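Local coordinates for ABC transporter (Caldanaerobius, PDB 4G68), which probably serves as the extracellular solute-binding component of an ABC transporter that takes up sugars released from xylan, at residues 192-197 / 273-278; 39-44 / 95-100. All coordinates share one frame; numbering follows the deposited sequence.

Interaction 1: residues 192-197 / 273-278; sequences PFALGE and AMYFGG
Phe193 and Met274 face each other as a single beta bridge, with the backbone of Met274 bonded on both sides of Phe193. Met274 N donates to Pro192 O at 2.8 Å, a bent bond of 139° at the hydrogen. Ala194 N donates to Met274 O at 3.0 Å, a straighter bond. Met274 O also takes a CA-H...O contact from Phe193 CA at 3.2 Å.

The bridge joins residues 192-197, in the loop between helix 175-187 and helix 201-215, to strand 274-278. In this solute-binding-protein fold the loop thus lines the side of the strand facing away from its antiparallel partner, strand 144-160.

The side chains add aromatic and apolar contacts. Met274 CB lies over one face of the Phe193 ring, 4.0 Å from its centroid and offset toward the rim, in a CH-pi contact. Met274 CG is anti to the carbonyl carbon (chi1 -43°), and the chain runs extended to SD. Met274 SD is 4.6 Å from the centroid of the Phe193 ring and approaches obliquely, a Met-aromatic contact. At the ring edge, near its plane, Phe276 CB is 4.0 Å from Phe193 CE1. Leu178 and Ile182 of helix 175-187 and Leu157 of strand 144-160 also pack on Phe193. An alanine at Phe193 would probably open a gap in this buried core and deprive the Met274 sulfur of its aromatic partner.

The CB of Tyr275 leaves the backbone away from residues 192-197, but its ring CD1 meets Ala194 O at 3.4 Å. Its hydroxyl is hydrogen-bonded to Asp281.

Interaction 2: residues 39-44 / 95-100; sequences ITLTFW and APDIFQ
Trp44 carries Pro96 over one face of its indole. Pro96 CD sits over the centre of the six-membered ring, 3.6 Å from the centroid and 9° off the normal, a CH-pi contact. Pro96 CG lies over the five-membered part, 3.6 Å from Trp44 CD2. The two side chains cross at about a right angle. Trp44 CG is anti to its own carbonyl carbon (chi1 -61°), which helps bring the indole over the proline. Lys85 of helix 79-91 makes a cation-pi contact with the same tryptophan.

Ile98 brings in the backbone pairing. Strands 40-44 and 98-100 run parallel. Strand 40-45 lies between the parallel strands 71-76 and 98-102. Helix 79-91 makes the crossover from 71-76 to 98-102, a beta-alpha-beta unit of the solute-binding-protein fold. Ile98 N donates to Thr42 O, and Ile98 O accepts from Trp44 N at 2.9 Å. Gln100 N to Trp44 O continues the ladder. On the sheet face shared by Phe43 and Ile98, Ile98 CG2 is 3.6 Å from Phe43 CD1. Leu342 of helix 332-353 packs on both side chains.

Asp97 extends the pairing beyond the strand. Its OD2 accepts Thr42 N at 2.7 Å through the anti lone pair, in a nearly straight bond of 163°. In return, Asp97 N donates to Thr42 OG1 at 3.1 Å. The other carboxylate oxygen, OD1, is bonded to Ser329. The buried carboxylate is thus held through both oxygens. These bonds are likely to help stabilise its negative charge and fix its rotation, while the Thr42 bonds tie the turn before strand 98-100 to its neighbour.

Overall arrangement
Interaction 2 comes first along the chain and is closed before interaction 1 opens. Their centres are 34 Å apart, on opposite sides of the chain's centre, and their nearest atoms are about 13 Å apart. They do not touch, but one mixed sheet reaches both. Strand 98-102 of interaction 2 pairs antiparallel with strand 317-325. That strand pairs with the long strand 144-160, which in turn pairs with strand 274-278 of interaction 1. The long strands thus connect the two regions. This is consistent with the two-lobed build of solute-binding proteins, with interaction 2 in one lobe and interaction 1 in the other, and the long strands probably part of the connection between them.

Interaction 1: residues 192-197 / 273-278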
loop_
_atom_site.group_PDB
_atom_site.type_symbol
_atom_site.label_atom_id
_atom_site.label_comp_id
_atom_site.label_asym_id
_atom_site.label_seq_id
_atom_site.Cartn_x
_atom_site.Cartn_y
_atom_site.Cartn_z
ATOM N N PRO C 192 4.545 7.423 20.471
ATOM C CA PRO C 192 3.139 7.395 20.045
ATOM C C PRO C 192 3.009 6.639 18.739
ATOM O O PRO C 192 2.126 5.850 18.606
ATOM C CB PRO C 192 2.827 8.895 19.789
ATOM C CG PRO C 192 3.710 9.573 20.782
ATOM C CD PRO C 192 5.006 8.810 20.683
ATOM N N PHE C 193 3.863 6.941 17.765
ATOM C CA PHE C 193 3.802 6.252 16.488
ATOM C C PHE C 193 5.169 5.634 16.189
ATOM O O PHE C 193 6.195 6.317 16.327
ATOM C CB PHE C 193 3.510 7.231 15.334
ATOM C CG PHE C 193 2.051 7.537 15.107
ATOM C CD1 PHE C 193 1.288 6.826 14.134
ATOM C CD2 PHE C 193 1.434 8.587 15.788
ATOM C CE1 PHE C 193 -0.063 7.136 13.945
ATOM C CE2 PHE C 193 0.102 8.918 15.536
ATOM C CZ PHE C 193 -0.634 8.212 14.606
ATOM N N ALA C 194 5.176 4.365 15.761
ATOM C CA ALA C 194 6.363 3.778 15.147
ATOM C C ALA C 194 6.339 4.190 13.707
ATOM O O ALA C 194 5.492 3.687 12.973
ATOM C CB ALA C 194 6.331 2.256 15.225
ATOM N N LEU C 195 7.239 5.095 13.296
ATOM C CA LEU C 195 7.377 5.378 11.821
ATOM C C LEU C 195 8.827 5.168 11.272
ATOM O O LEU C 195 9.783 5.630 11.903
ATOM C CB LEU C 195 6.818 6.756 11.468
ATOM C CG LEU C 195 7.102 7.333 10.078
ATOM C CD1 LEU C 195 6.414 6.527 8.952
ATOM C CD2 LEU C 195 6.786 8.814 9.973
ATOM N N GLY C 196 8.984 4.484 10.104
ATOM C CA GLY C 196 10.244 4.504 9.393
ATOM C C GLY C 196 10.163 5.304 8.102
ATOM O O GLY C 196 9.548 4.835 7.131
ATOM N N GLU C 197 10.795 6.491 8.074
ATOM C CA GLU C 197 10.620 7.449 6.958
ATOM C C GLU C 197 11.756 7.477 5.878
ATOM O O GLU C 197 11.675 8.205 4.883
ATOM C CB GLU C 197 10.284 8.853 7.511
ATOM C CG GLU C 197 10.448 10.054 6.579
ATOM C CD GLU C 197 9.380 10.117 5.467
ATOM O OE1 GLU C 197 8.535 9.174 5.447
ATOM O OE2 GLU C 197 9.393 11.086 4.629
ATOM N N ALA C 273 2.649 3.042 20.685
ATOM C CA ALA C 273 1.135 3.047 20.794
ATOM C C ALA C 273 0.424 2.710 19.477
ATOM O O ALA C 273 -0.500 1.858 19.493
ATOM C CB ALA C 273 0.630 4.412 21.271
ATOM N N MET C 274 0.842 3.412 18.382
ATOM C CA MET C 274 0.220 3.419 17.059
ATOM C C MET C 274 1.182 3.273 15.872
ATOM O O MET C 274 2.404 3.360 16.018
ATOM C CB MET C 274 -0.708 4.673 16.820
ATOM C CG MET C 274 -1.635 5.063 17.982
ATOM S SD MET C 274 -2.508 6.652 17.855
ATOM C CE MET C 274 -3.935 6.239 16.860
ATOM N N TYR C 275 0.596 2.854 14.731
ATOM C CA TYR C 275 1.271 2.777 13.406
ATOM C C TYR C 275 0.212 3.098 12.427
ATOM O O TYR C 275 -0.939 2.619 12.567
ATOM C CB TYR C 275 1.600 1.394 13.122
ATOM C CG TYR C 275 2.353 1.100 11.895
ATOM C CD1 TYR C 275 3.746 0.946 11.936
ATOM C CD2 TYR C 275 1.679 0.825 10.675
ATOM C CE1 TYR C 275 4.459 0.628 10.791
ATOM C CE2 TYR C 275 2.405 0.507 9.536
ATOM C CZ TYR C 275 3.783 0.405 9.584
ATOM O OH TYR C 275 4.495 0.108 8.414
ATOM N N PHE C 276 0.599 3.831 11.387
ATOM C CA PHE C 276 -0.345 4.060 10.347
ATOM C C PHE C 276 0.190 3.687 8.968
ATOM O O PHE C 276 1.266 4.061 8.576
ATOM C CB PHE C 276 -0.818 5.516 10.376
ATOM C CG PHE C 276 -1.721 5.849 9.255
ATOM C CD1 PHE C 276 -3.060 5.504 9.315
ATOM C CD2 PHE C 276 -1.227 6.469 8.103
ATOM C CE1 PHE C 276 -3.912 5.745 8.259
ATOM C CE2 PHE C 276 -2.075 6.691 7.030
ATOM C CZ PHE C 276 -3.396 6.354 7.118
ATOM N N GLY C 277 -0.580 2.914 8.228
ATOM C CA GLY C 277 -0.035 2.627 6.944
ATOM C C GLY C 277 -0.960 1.780 6.168
ATOM O O GLY C 277 -2.197 1.895 6.300
ATOM N N GLY C 278 -0.349 0.979 5.320
ATOM C CA GLY C 278 -1.100 0.046 4.502
ATOM C C GLY C 278 -1.606 -1.153 5.295
ATOM O O GLY C 278 -0.989 -1.613 6.297
#

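Interaction 2: residues 39-44 / 95-100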
loop_
_atom_site.group_PDB
_atom_site.type_symbol
_atom_site.label_atom_id
_atom_site.label_comp_id
_atom_site.label_asym_id
_atom_site.label_seq_id
_atom_site.Cartn_x
_atom_site.Cartn_y
_atom_site.Cartn_z
ATOM N N ILE C 39 10.111 -25.719 -20.838
ATOM C CA ILE C 39 10.014 -24.246 -20.796
ATOM C C ILE C 39 10.226 -23.779 -19.351
ATOM O O ILE C 39 9.817 -24.472 -18.396
ATOM C CB ILE C 39 8.661 -23.798 -21.417
ATOM C CG1 ILE C 39 8.742 -23.840 -22.951
ATOM C CG2 ILE C 39 8.180 -22.444 -20.937
ATOM C CD1 ILE C 39 10.123 -23.668 -23.551
ATOM N N THR C 40 10.909 -22.645 -19.198
ATOM C CA THR C 40 11.020 -22.010 -17.870
ATOM C C THR C 40 10.645 -20.520 -17.892
ATOM O O THR C 40 11.169 -19.731 -18.671
ATOM C CB THR C 40 12.400 -22.239 -17.241
ATOM O OG1 THR C 40 12.552 -23.639 -16.983
ATOM C CG2 THR C 40 12.529 -21.477 -15.923
ATOM N N LEU C 41 9.696 -20.158 -17.039
ATOM C CA LEU C 41 9.296 -18.769 -16.894
ATOM C C LEU C 41 10.008 -18.134 -15.709
ATOM O O LEU C 41 10.273 -18.799 -14.674
ATOM C CB LEU C 41 7.774 -18.690 -16.694
ATOM C CG LEU C 41 6.857 -19.325 -17.753
ATOM C CD1 LEU C 41 5.423 -19.456 -17.221
ATOM C CD2 LEU C 41 6.876 -18.535 -19.056
ATOM N N THR C 42 10.301 -16.845 -15.837
ATOM C CA THR C 42 10.802 -16.076 -14.713
ATOM C C THR C 42 9.662 -15.252 -14.078
ATOM O O THR C 42 8.768 -14.754 -14.765
ATOM C CB THR C 42 11.974 -15.193 -15.116
ATOM O OG1 THR C 42 11.622 -14.441 -16.288
ATOM C CG2 THR C 42 13.197 -16.099 -15.429
ATOM N N PHE C 43 9.700 -15.135 -12.752
ATOM C CA PHE C 43 8.648 -14.403 -12.036
ATOM C C PHE C 43 9.332 -13.579 -10.960
ATOM O O PHE C 43 10.062 -14.152 -10.145
ATOM C CB PHE C 43 7.686 -15.411 -11.405
ATOM C CG PHE C 43 6.708 -14.816 -10.423
ATOM C CD1 PHE C 43 5.948 -13.673 -10.746
ATOM C CD2 PHE C 43 6.532 -15.424 -9.159
ATOM C CE1 PHE C 43 5.053 -13.145 -9.839
ATOM C CE2 PHE C 43 5.626 -14.888 -8.253
ATOM C CZ PHE C 43 4.880 -13.762 -8.603
ATOM N N TRP C 44 9.169 -12.249 -11.002
ATOM C CA TRP C 44 9.703 -11.408 -9.936
ATOM C C TRP C 44 8.607 -10.903 -9.019
ATOM O O TRP C 44 7.531 -10.540 -9.489
ATOM C CB TRP C 44 10.451 -10.193 -10.478
ATOM C CG TRP C 44 11.676 -10.510 -11.350
ATOM C CD1 TRP C 44 12.237 -11.753 -11.653
ATOM C CD2 TRP C 44 12.524 -9.528 -12.050
ATOM N NE1 TRP C 44 13.343 -11.616 -12.490
ATOM C CE2 TRP C 44 13.576 -10.308 -12.748
ATOM C CE3 TRP C 44 12.516 -8.139 -12.163
ATOM C CZ2 TRP C 44 14.537 -9.700 -13.539
ATOM C CZ3 TRP C 44 13.502 -7.533 -12.966
ATOM C CH2 TRP C 44 14.490 -8.300 -13.634
ATOM N N ALA C 95 13.022 -7.464 -18.700
ATOM C CA ALA C 95 12.039 -7.859 -17.683
ATOM C C ALA C 95 11.715 -9.369 -17.741
ATOM O O ALA C 95 11.815 -9.983 -18.826
ATOM C CB ALA C 95 10.787 -7.019 -17.823
ATOM N N PRO C 96 11.296 -9.961 -16.593
ATOM C CA PRO C 96 10.906 -11.351 -16.501
ATOM C C PRO C 96 9.620 -11.573 -17.242
ATOM O O PRO C 96 8.981 -10.620 -17.642
ATOM C CB PRO C 96 10.635 -11.542 -15.013
ATOM C CG PRO C 96 10.067 -10.215 -14.594
ATOM C CD PRO C 96 10.926 -9.217 -15.351
ATOM N N ASP C 97 9.273 -12.839 -17.432
ATOM C CA ASP C 97 8.018 -13.221 -18.081
ATOM C C ASP C 97 6.860 -12.637 -17.301
ATOM O O ASP C 97 5.955 -12.020 -17.894
ATOM C CB ASP C 97 7.896 -14.758 -18.069
ATOM C CG ASP C 97 8.930 -15.430 -18.932
ATOM O OD1 ASP C 97 8.872 -15.234 -20.188
ATOM O OD2 ASP C 97 9.817 -16.104 -18.354
ATOM N N ILE C 98 6.917 -12.813 -15.963
ATOM C CA ILE C 98 5.870 -12.320 -15.061
ATOM C C ILE C 98 6.465 -11.464 -13.958
ATOM O O ILE C 98 7.470 -11.837 -13.361
ATOM C CB ILE C 98 5.094 -13.459 -14.358
ATOM C CG1 ILE C 98 4.581 -14.489 -15.362
ATOM C CG2 ILE C 98 3.900 -12.879 -13.624
ATOM C CD1 ILE C 98 4.318 -15.843 -14.774
ATOM N N PHE C 99 5.861 -10.320 -13.715
ATOM C CA PHE C 99 6.330 -9.421 -12.675
ATOM C C PHE C 99 5.203 -8.797 -11.872
ATOM O O PHE C 99 4.212 -8.331 -12.451
ATOM C CB PHE C 99 7.287 -8.337 -13.244
ATOM C CG PHE C 99 6.646 -7.342 -14.193
ATOM C CD1 PHE C 99 6.132 -6.101 -13.732
ATOM C CD2 PHE C 99 6.612 -7.607 -15.552
ATOM C CE1 PHE C 99 5.565 -5.191 -14.619
ATOM C CE2 PHE C 99 6.057 -6.704 -16.438
ATOM C CZ PHE C 99 5.549 -5.486 -15.977
ATOM N N GLN C 100 5.396 -8.748 -10.546
ATOM C CA GLN C 100 4.491 -8.030 -9.656
ATOM C C GLN C 100 4.568 -6.541 -9.943
ATOM O O GLN C 100 5.634 -6.045 -10.290
ATOM C CB GLN C 100 4.914 -8.285 -8.202
ATOM C CG GLN C 100 4.058 -7.570 -7.130
ATOM C CD GLN C 100 4.405 -8.028 -5.689
ATOM O OE1 GLN C 100 5.330 -8.797 -5.495
ATOM N NE2 GLN C 100 3.673 -7.522 -4.683
#